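Long-range contacts in formimidoylglutamase (Bacillus subtilis, PDB 3M1R), which catalyses the hydrolysis of N-formimidoyl-L-glutamate to L-glutamate and formamide in histidine degradation, using two manganese ions per subunit: residues 77-83 with 313-318; 277-281 with 317-321. All coordinates share one frame; numbering follows the deposited sequence.

Contact 1 (77-83 with 313-318); sequences ELGEHVV and LKGMKL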
loop_
_atom_site.group_PDB
_atom_site.type_symbol
_atom_site.label_atom_id
_atom_site.label_comp_id
_atom_site.label_asym_id
_atom_site.label_seq_id
_atom_site.Cartn_x
_atom_site.Cartn_y
_atom_site.Cartn_z
ATOM N N GLU D 77 33.958 -13.278 -7.517
ATOM C CA GLU D 77 35.188 -13.146 -6.741
ATOM C C GLU D 77 35.778 -14.519 -6.374
ATOM O O GLU D 77 36.910 -14.616 -5.916
ATOM C CB GLU D 77 34.936 -12.306 -5.486
ATOM C CG GLU D 77 36.187 -11.933 -4.693
ATOM C CD GLU D 77 35.863 -11.108 -3.448
ATOM O OE1 GLU D 77 36.460 -11.374 -2.382
ATOM O OE2 GLU D 77 35.002 -10.203 -3.533
ATOM N N LEU D 78 34.999 -15.572 -6.589
ATOM C CA LEU D 78 35.439 -16.931 -6.325
ATOM C C LEU D 78 35.678 -17.634 -7.647
ATOM O O LEU D 78 36.385 -18.631 -7.713
ATOM C CB LEU D 78 34.357 -17.692 -5.558
ATOM C CG LEU D 78 34.499 -17.992 -4.062
ATOM C CD1 LEU D 78 34.946 -16.780 -3.272
ATOM C CD2 LEU D 78 33.178 -18.530 -3.549
ATOM N N GLY D 79 35.070 -17.113 -8.707
ATOM C CA GLY D 79 35.103 -17.788 -9.986
ATOM C C GLY D 79 34.417 -19.138 -9.907
ATOM O O GLY D 79 34.732 -20.054 -10.668
ATOM N N GLU D 80 33.472 -19.264 -8.978
ATOM C CA GLU D 80 32.716 -20.497 -8.836
ATOM C C GLU D 80 31.480 -20.325 -7.961
ATOM O O GLU D 80 31.319 -19.316 -7.265
ATOM C CB GLU D 80 33.610 -21.588 -8.248
ATOM C CG GLU D 80 34.361 -21.139 -7.011
ATOM C CD GLU D 80 35.215 -22.238 -6.423
ATOM O OE1 GLU D 80 35.007 -23.416 -6.787
ATOM O OE2 GLU D 80 36.093 -21.920 -5.591
ATOM N N HIS D 81 30.606 -21.322 -7.993
ATOM C CA HIS D 81 29.428 -21.305 -7.145
ATOM C C HIS D 81 29.804 -21.426 -5.665
ATOM O O HIS D 81 30.831 -22.030 -5.321
ATOM C CB HIS D 81 28.474 -22.403 -7.587
ATOM C CG HIS D 81 28.121 -22.321 -9.037
ATOM N ND1 HIS D 81 27.843 -23.431 -9.803
ATOM C CD2 HIS D 81 28.021 -21.255 -9.865
ATOM C CE1 HIS D 81 27.575 -23.051 -11.039
ATOM N NE2 HIS D 81 27.677 -21.736 -11.105
ATOM N N VAL D 82 28.987 -20.835 -4.793
ATOM C CA VAL D 82 29.275 -20.851 -3.356
ATOM C C VAL D 82 28.875 -22.168 -2.720
ATOM O O VAL D 82 29.287 -22.471 -1.608
ATOM C CB VAL D 82 28.567 -19.713 -2.592
ATOM C CG1 VAL D 82 29.148 -18.357 -2.972
ATOM C CG2 VAL D 82 27.056 -19.776 -2.811
ATOM N N VAL D 83 28.043 -22.935 -3.418
ATOM C CA VAL D 83 27.748 -24.301 -3.014
ATOM C C VAL D 83 28.368 -25.231 -4.049
ATOM O O VAL D 83 28.024 -25.175 -5.233
ATOM C CB VAL D 83 26.240 -24.546 -2.932
ATOM C CG1 VAL D 83 25.946 -26.023 -2.772
ATOM C CG2 VAL D 83 25.654 -23.766 -1.778
ATOM N N LEU D 313 28.191 -18.162 3.066
ATOM C CA LEU D 313 28.550 -19.357 2.298
ATOM C C LEU D 313 29.866 -19.107 1.580
ATOM O O LEU D 313 30.749 -19.960 1.553
ATOM C CB LEU D 313 27.483 -19.660 1.259
ATOM C CG LEU D 313 26.493 -20.827 1.340
ATOM C CD1 LEU D 313 26.611 -21.717 2.565
ATOM C CD2 LEU D 313 25.088 -20.287 1.172
ATOM N N LYS D 314 29.982 -17.920 1.003
ATOM C CA LYS D 314 31.188 -17.505 0.309
ATOM C C LYS D 314 32.389 -17.617 1.247
ATOM O O LYS D 314 33.427 -18.165 0.877
ATOM C CB LYS D 314 31.024 -16.063 -0.168
ATOM C CG LYS D 314 32.171 -15.531 -1.011
ATOM C CD LYS D 314 31.863 -14.108 -1.453
ATOM C CE LYS D 314 33.099 -13.397 -1.961
ATOM N NZ LYS D 314 32.811 -11.985 -2.301
ATOM N N GLY D 315 32.235 -17.090 2.460
ATOM C CA GLY D 315 33.300 -17.109 3.448
ATOM C C GLY D 315 33.665 -18.529 3.807
ATOM O O GLY D 315 34.840 -18.859 3.916
HETATM N N MSE D 316 32.663 -19.383 3.976
HETATM C CA MSE D 316 32.941 -20.781 4.283
HETATM C C MSE D 316 33.690 -21.481 3.139
HETATM O O MSE D 316 34.652 -22.209 3.382
HETATM C CB MSE D 316 31.662 -21.532 4.655
HETATM C CG MSE D 316 30.976 -20.964 5.905
HETATM SE SE MSE D 316 29.180 -21.656 6.148
HETATM C CE MSE D 316 29.676 -23.435 6.785
ATOM N N LYS D 317 33.260 -21.242 1.900
ATOM C CA LYS D 317 33.918 -21.832 0.739
ATOM C C LYS D 317 35.376 -21.375 0.648
ATOM O O LYS D 317 36.235 -22.093 0.158
ATOM C CB LYS D 317 33.160 -21.510 -0.559
ATOM C CG LYS D 317 33.800 -22.095 -1.819
ATOM C CD LYS D 317 32.844 -22.961 -2.641
ATOM C CE LYS D 317 33.601 -23.688 -3.766
ATOM N NZ LYS D 317 32.726 -24.375 -4.770
ATOM N N LEU D 318 35.637 -20.182 1.153
ATOM C CA LEU D 318 36.941 -19.549 1.065
ATOM C C LEU D 318 37.884 -19.982 2.185
ATOM O O LEU D 318 39.101 -19.878 2.048
ATOM C CB LEU D 318 36.748 -18.039 1.151
ATOM C CG LEU D 318 37.541 -17.159 0.194
ATOM C CD1 LEU D 318 38.089 -17.969 -0.978
ATOM C CD2 LEU D 318 36.656 -16.015 -0.288
#
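The chain of 77-83 runs past the last turns of helix 300-318 and comes nearest at V82 and K314, whose CA atoms are 5.3 Å apart; earlier, G79 and E80 face S75 in a G1 beta bulge. Two lysines reach out from the helix. K317 leaves the backbone with CG opposite its N (chi1 180°) and bends at chi2 (125°), which carries the amine to the strand. There NZ donates to the carbonyl O of H81 at 3.1 Å, well lined up with the C=O (159°) but tilted from its plane, and makes a weak, salt-bridged bond to OE1 of E80 at 3.2 Å. CD of K317 lies against the O of V82 (3.7 Å). K314 is extended throughout and its side chain crosses that of E77 at about a right angle, NZ to OE2 3.1 Å, again a weak salt-bridged bond. E193 of the second subunit is the stronger partner of that amine. L78 fits between the lysine stems: its CD1 lies 3.8 Å from CG of K314 and 3.5 Å from CD2 of L318, while CD2 rests on CG of K317. Deeper in, CB of V82 packs against CB of L313 at 4.0 Å, and V82 CG1 lies over the backbone of K314. Behind the helix, L313 continues onto P40 and L124 of strands 39-45 and 121-127; on the other side the 74-75/80-81 hairpin faces the second subunit, whose F194 packs on V82 and K314.

Contact 2 (277-281 with 317-321); sequences IAQQP and KLSPF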
loop_
_atom_site.group_PDB
_atom_site.type_symbol
_atom_site.label_atom_id
_atom_site.label_comp_id
_atom_site.label_asym_id
_atom_site.label_seq_id
_atom_site.Cartn_x
_atom_site.Cartn_y
_atom_site.Cartn_z
ATOM N N ILE D 277 34.159 -13.036 8.979
ATOM C CA ILE D 277 33.993 -13.964 10.098
ATOM C C ILE D 277 33.794 -15.409 9.628
ATOM O O ILE D 277 34.328 -16.351 10.218
ATOM C CB ILE D 277 32.804 -13.560 10.983
ATOM C CG1 ILE D 277 33.126 -12.270 11.742
ATOM C CG2 ILE D 277 32.458 -14.685 11.939
ATOM C CD1 ILE D 277 31.898 -11.524 12.244
ATOM N N ALA D 278 33.034 -15.576 8.549
ATOM C CA ALA D 278 32.710 -16.897 8.033
ATOM C C ALA D 278 33.941 -17.703 7.600
ATOM O O ALA D 278 33.875 -18.931 7.498
ATOM C CB ALA D 278 31.725 -16.777 6.883
ATOM N N GLN D 279 35.053 -17.013 7.340
ATOM C CA GLN D 279 36.300 -17.664 6.921
ATOM C C GLN D 279 37.120 -18.178 8.093
ATOM O O GLN D 279 38.047 -18.968 7.914
ATOM C CB GLN D 279 37.177 -16.687 6.144
ATOM C CG GLN D 279 36.613 -16.291 4.811
ATOM C CD GLN D 279 37.513 -15.322 4.087
ATOM O OE1 GLN D 279 37.596 -14.153 4.449
ATOM N NE2 GLN D 279 38.206 -15.808 3.062
ATOM N N GLN D 280 36.787 -17.702 9.284
ATOM C CA GLN D 280 37.552 -17.996 10.480
ATOM C C GLN D 280 37.340 -19.451 10.891
ATOM O O GLN D 280 36.407 -20.101 10.422
ATOM C CB GLN D 280 37.168 -17.009 11.597
ATOM C CG GLN D 280 38.316 -16.092 12.032
ATOM C CD GLN D 280 38.811 -15.165 10.931
ATOM O OE1 GLN D 280 39.893 -14.597 11.029
ATOM N NE2 GLN D 280 38.019 -15.009 9.884
ATOM N N PRO D 281 38.224 -19.983 11.747
ATOM C CA PRO D 281 38.122 -21.401 12.114
ATOM C C PRO D 281 36.963 -21.704 13.072
ATOM O O PRO D 281 36.679 -20.926 13.968
ATOM C CB PRO D 281 39.471 -21.695 12.811
ATOM C CG PRO D 281 40.356 -20.521 12.506
ATOM C CD PRO D 281 39.440 -19.351 12.284
ATOM N N LYS D 317 33.260 -21.242 1.900
ATOM C CA LYS D 317 33.918 -21.832 0.739
ATOM C C LYS D 317 35.376 -21.375 0.648
ATOM O O LYS D 317 36.235 -22.093 0.158
ATOM C CB LYS D 317 33.160 -21.510 -0.559
ATOM C CG LYS D 317 33.800 -22.095 -1.819
ATOM C CD LYS D 317 32.844 -22.961 -2.641
ATOM C CE LYS D 317 33.601 -23.688 -3.766
ATOM N NZ LYS D 317 32.726 -24.375 -4.770
ATOM N N LEU D 318 35.637 -20.182 1.153
ATOM C CA LEU D 318 36.941 -19.549 1.065
ATOM C C LEU D 318 37.884 -19.982 2.185
ATOM O O LEU D 318 39.101 -19.878 2.048
ATOM C CB LEU D 318 36.748 -18.039 1.151
ATOM C CG LEU D 318 37.541 -17.159 0.194
ATOM C CD1 LEU D 318 38.089 -17.969 -0.978
ATOM C CD2 LEU D 318 36.656 -16.015 -0.288
ATOM N N SER D 319 37.327 -20.444 3.301
ATOM C CA SER D 319 38.137 -20.716 4.482
ATOM C C SER D 319 39.010 -21.957 4.310
ATOM O O SER D 319 38.573 -22.945 3.732
ATOM C CB SER D 319 37.263 -20.854 5.728
ATOM O OG SER D 319 37.241 -22.180 6.217
ATOM N N PRO D 320 40.246 -21.895 4.828
ATOM C CA PRO D 320 41.247 -22.974 4.824
ATOM C C PRO D 320 40.868 -24.133 5.737
ATOM O O PRO D 320 41.430 -25.218 5.613
ATOM C CB PRO D 320 42.500 -22.302 5.401
ATOM C CG PRO D 320 42.254 -20.835 5.325
ATOM C CD PRO D 320 40.772 -20.652 5.418
ATOM N N PHE D 321 39.919 -23.899 6.642
ATOM C CA PHE D 321 39.681 -24.801 7.763
ATOM C C PHE D 321 38.599 -25.846 7.515
ATOM O O PHE D 321 38.800 -27.029 7.815
ATOM C CB PHE D 321 39.357 -23.985 9.010
ATOM C CG PHE D 321 40.342 -22.885 9.274
ATOM C CD1 PHE D 321 40.031 -21.575 8.965
ATOM C CD2 PHE D 321 41.589 -23.163 9.824
ATOM C CE1 PHE D 321 40.935 -20.548 9.204
ATOM C CE2 PHE D 321 42.504 -22.144 10.063
ATOM C CZ PHE D 321 42.172 -20.831 9.756
#
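The F321 ring has P281 on one face and P320 on the other, with Q279 O at its edge and in its plane. CG of P281 makes a CH-pi contact over the first face, 3.4 Å from the ring centroid and 17° off the normal, nearest CZ. CB of P320 sits over the centre of the opposite face, so the phenyl lies between two prolines, with P281 the closer. Q279 O lies 3.4 Å from CD1 of F321, turning the carbonyl's negative end to the ring's positive rim. The same oxygen is 3.0 Å from CB of S319, a tight contact where the two segments come nearest. Helix 300-318 gives way at S319 to the C-terminal tail, and S319 OG accepts the backbone N-H of F321 at 3.2 Å (148°), an ST turn in a tail that runs alongside 279-281 in nearly the same direction. The link between helix 267-278 and strand 283-289, in the alpha/beta sandwich of the arginase family, receives the end of the modelled chain. Back at the last helical residue, L318, the Q279 side chain lies alongside, pointing the same way. With CG opposite the carbonyl carbon (chi1 -68°) and the chain extended beyond, Q279 brings NE2 to 3.2 Å from CG of L318, close to CB as well. CB of Q280 points away from the tail, and its side chain touches Q234 of helix 222-234.

Overall arrangement
Both contacts draw on the C-terminal end of helix 300-318 and share K317 and L318; their centres are about 10 Å apart. Contact 1 is partly buried, fastening the 74-75/80-81 hairpin to the helix beside a subunit interface, and its chemistry is mixed: V82, V83 and L313 are buried, while of the two lysines that pair with carboxylates K314 is buried at the interface and K317 is partly exposed. Contact 2 is a surface contact untouched by other chains of the assembly, and it relies on aromatic, proline and amide packing. The two also touch directly, G315 CA lying 3.8 Å from A278 CB, where helices 300-318 and 267-278 run close together. Neither lies near the metal site.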